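Long-range contact in signal recognition particle subunit SRP68 (Chaetomium thermophilum, PDB 4P3G), which probably helps target secretory and membrane proteins to the endoplasmic reticulum as the RNA-binding SRP68 subunit of the signal recognition particle: residues L34-L38 / R74-T79. Numbering follows the deposited sequence.
Sequences LSGKL and RLQLLT
In Leu38 the first torsion (chi1 -166°) turns CG away from the backbone N, beside the carbonyl carbon, and CD1 lies against the flank of Leu78. Leu78 takes a different setting, with CG anti to the carbonyl carbon (chi1 -65°), and its two methyls reach residues 34-38 of helix 27-44. The two leucines run past each other in opposite directions, with Leu38 CD1 3.5 Å from Leu78 CB. The same CD1 lies 3.7 Å from Leu75 CD1. Leu78 CD2 meets Leu34 CD2 at 3.7 Å. Leu78 CD1 sits near the backbone O of Lys37 and over the centre of one face of the Arg74 guanidinium.

The segments belong to helices 27-44 and 71-93 of the all-helical RNA-binding domain of SRP68. Their local axes approach to 9.6 Å and run nearly antiparallel, 157° apart. Phe13 of helix 10-21 also touches Leu78 and Arg74.

The Arg74 chain is extended and crosses Lys37 at about a right angle, with NH2 3.6 Å from Lys37 CD. Lys37 NZ and Arg74 NH2, both probably positive, stand 4.5 Å apart. Thr79 OG1 lies 3.6 Å from Leu38 CD1. It donates to Leu75 O, which also accepts Thr79 N from the opposite face of its carbonyl plane. A glycine at Thr79 would probably cost that oxygen one of its two donors and open a gap beside Leu38 CD1. Thr79 also touches Ile119 of helix 103-128.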
ATOM      1  N   LEU A  34       5.728 -36.361 -17.284  1.00 87.50           N
ATOM      2  CA  LEU A  34       5.505 -36.707 -15.890  1.00 85.01           C
ATOM      3  C   LEU A  34       4.977 -38.130 -15.711  1.00 89.89           C
ATOM      4  O   LEU A  34       5.376 -38.836 -14.797  1.00 94.56           O
ATOM      5  CB  LEU A  34       4.542 -35.708 -15.253  1.00 84.48           C
ATOM      6  CG  LEU A  34       5.063 -34.294 -14.972  1.00 82.75           C
ATOM      7  CD1 LEU A  34       3.916 -33.396 -14.557  1.00 84.83           C
ATOM      8  CD2 LEU A  34       6.138 -34.299 -13.901  1.00 74.40           C
ATOM      9  N   SER A  35       4.064 -38.541 -16.579  1.00 95.06           N
ATOM     10  CA  SER A  35       3.468 -39.871 -16.512  1.00 99.47           C
ATOM     11  C   SER A  35       4.492 -40.980 -16.705  1.00 99.62           C
ATOM     12  O   SER A  35       4.378 -42.051 -16.118  1.00103.07           O
ATOM     13  CB  SER A  35       2.386 -39.988 -17.578  1.00106.91           C
ATOM     14  OG  SER A  35       1.484 -38.896 -17.479  1.00110.76           O
ATOM     15  N   GLY A  36       5.491 -40.712 -17.536  1.00 96.66           N
ATOM     16  CA  GLY A  36       6.581 -41.644 -17.758  1.00 97.98           C
ATOM     17  C   GLY A  36       7.480 -41.743 -16.544  1.00 97.67           C
ATOM     18  O   GLY A  36       7.882 -42.818 -16.125  1.00 99.12           O
ATOM     19  N   LYS A  37       7.817 -40.592 -15.986  1.00 99.15           N
ATOM     20  CA  LYS A  37       8.688 -40.537 -14.830  1.00 98.12           C
ATOM     21  C   LYS A  37       8.001 -41.098 -13.590  1.00 94.83           C
ATOM     22  O   LYS A  37       8.646 -41.744 -12.759  1.00101.16           O
ATOM     23  CB  LYS A  37       9.148 -39.109 -14.620  1.00 99.10           C
ATOM     24  CG  LYS A  37       9.888 -38.571 -15.837  1.00108.13           C
ATOM     25  CD  LYS A  37      10.945 -37.592 -15.425  1.00117.30           C
ATOM     26  CE  LYS A  37      10.946 -36.380 -16.326  1.00124.31           C
ATOM     27  NZ  LYS A  37      11.378 -35.180 -15.542  1.00127.22           N
ATOM     28  N   LEU A  38       6.697 -40.873 -13.471  1.00 87.57           N
ATOM     29  CA  LEU A  38       5.946 -41.413 -12.344  1.00 92.51           C
ATOM     30  C   LEU A  38       6.003 -42.929 -12.386  1.00104.25           C
ATOM     31  O   LEU A  38       6.122 -43.597 -11.354  1.00109.44           O
ATOM     32  CB  LEU A  38       4.483 -40.987 -12.413  1.00 93.29           C
ATOM     33  CG  LEU A  38       3.661 -41.195 -11.142  1.00 99.58           C
ATOM     34  CD1 LEU A  38       4.319 -40.503  -9.962  1.00103.13           C
ATOM     35  CD2 LEU A  38       2.243 -40.701 -11.320  1.00101.93           C
ATOM     36  N   ARG A  74      10.116 -37.979  -4.305  1.00 80.41           N
ATOM     37  CA  ARG A  74       9.985 -37.770  -5.740  1.00 85.62           C
ATOM     38  C   ARG A  74       8.638 -38.271  -6.262  1.00 91.55           C
ATOM     39  O   ARG A  74       8.003 -37.621  -7.097  1.00 94.83           O
ATOM     40  CB  ARG A  74      11.111 -38.455  -6.493  1.00 87.80           C
ATOM     41  CG  ARG A  74      11.119 -38.125  -7.959  1.00 92.11           C
ATOM     42  CD  ARG A  74      12.476 -38.422  -8.580  1.00105.99           C
ATOM     43  NE  ARG A  74      12.538 -37.863  -9.922  1.00113.13           N
ATOM     44  CZ  ARG A  74      12.444 -38.579 -11.035  1.00116.64           C
ATOM     45  NH1 ARG A  74      12.316 -39.901 -10.965  1.00117.94           N
ATOM     46  NH2 ARG A  74      12.485 -37.963 -12.212  1.00113.90           N
ATOM     47  N   LEU A  75       8.169 -39.383  -5.718  1.00 89.55           N
ATOM     48  CA  LEU A  75       6.877 -39.921  -6.102  1.00 88.71           C
ATOM     49  C   LEU A  75       5.770 -38.890  -5.870  1.00 86.15           C
ATOM     50  O   LEU A  75       4.887 -38.721  -6.708  1.00 89.63           O
ATOM     51  CB  LEU A  75       6.577 -41.180  -5.294  1.00 92.41           C
ATOM     52  CG  LEU A  75       5.313 -41.923  -5.719  1.00 94.93           C
ATOM     53  CD1 LEU A  75       5.525 -42.503  -7.101  1.00 96.91           C
ATOM     54  CD2 LEU A  75       4.970 -43.019  -4.727  1.00 99.46           C
ATOM     55  N   GLN A  76       5.817 -38.212  -4.729  1.00 80.88           N
ATOM     56  CA  GLN A  76       4.792 -37.243  -4.376  1.00 84.16           C
ATOM     57  C   GLN A  76       4.805 -36.003  -5.265  1.00 87.04           C
ATOM     58  O   GLN A  76       3.757 -35.473  -5.618  1.00 90.33           O
ATOM     59  CB  GLN A  76       4.948 -36.832  -2.923  1.00 87.64           C
ATOM     60  CG  GLN A  76       4.792 -37.991  -1.973  1.00 97.38           C
ATOM     61  CD  GLN A  76       3.459 -38.690  -2.127  1.00106.65           C
ATOM     62  OE1 GLN A  76       3.367 -39.731  -2.776  1.00110.65           O
ATOM     63  NE2 GLN A  76       2.415 -38.123  -1.520  1.00110.00           N
ATOM     64  N   LEU A  77       5.991 -35.531  -5.612  1.00 84.80           N
ATOM     65  CA  LEU A  77       6.114 -34.363  -6.465  1.00 79.72           C
ATOM     66  C   LEU A  77       5.526 -34.658  -7.851  1.00 78.12           C
ATOM     67  O   LEU A  77       4.685 -33.911  -8.367  1.00 76.96           O
ATOM     68  CB  LEU A  77       7.585 -33.984  -6.576  1.00 80.58           C
ATOM     69  CG  LEU A  77       8.073 -33.446  -5.227  1.00 81.97           C
ATOM     70  CD1 LEU A  77       9.484 -32.875  -5.307  1.00 83.68           C
ATOM     71  CD2 LEU A  77       7.085 -32.440  -4.638  1.00 79.39           C
ATOM     72  N   LEU A  78       5.941 -35.780  -8.429  1.00 79.11           N
ATOM     73  CA  LEU A  78       5.485 -36.174  -9.759  1.00 82.21           C
ATOM     74  C   LEU A  78       3.972 -36.324  -9.733  1.00 85.21           C
ATOM     75  O   LEU A  78       3.273 -35.966 -10.688  1.00 88.97           O
ATOM     76  CB  LEU A  78       6.142 -37.484 -10.199  1.00 81.26           C
ATOM     77  CG  LEU A  78       7.659 -37.343 -10.372  1.00 86.76           C
ATOM     78  CD1 LEU A  78       8.362 -38.670 -10.717  1.00 90.35           C
ATOM     79  CD2 LEU A  78       7.994 -36.258 -11.381  1.00 88.18           C
ATOM     80  N   THR A  79       3.466 -36.859  -8.633  1.00 80.81           N
ATOM     81  CA  THR A  79       2.041 -37.061  -8.516  1.00 81.09           C
ATOM     82  C   THR A  79       1.311 -35.743  -8.516  1.00 83.10           C
ATOM     83  O   THR A  79       0.365 -35.560  -9.269  1.00 87.54           O
ATOM     84  CB  THR A  79       1.703 -37.840  -7.247  1.00 87.35           C
ATOM     85  OG1 THR A  79       2.453 -39.065  -7.233  1.00 98.43           O
ATOM     86  CG2 THR A  79       0.235 -38.173  -7.230  1.00 87.84           C
TER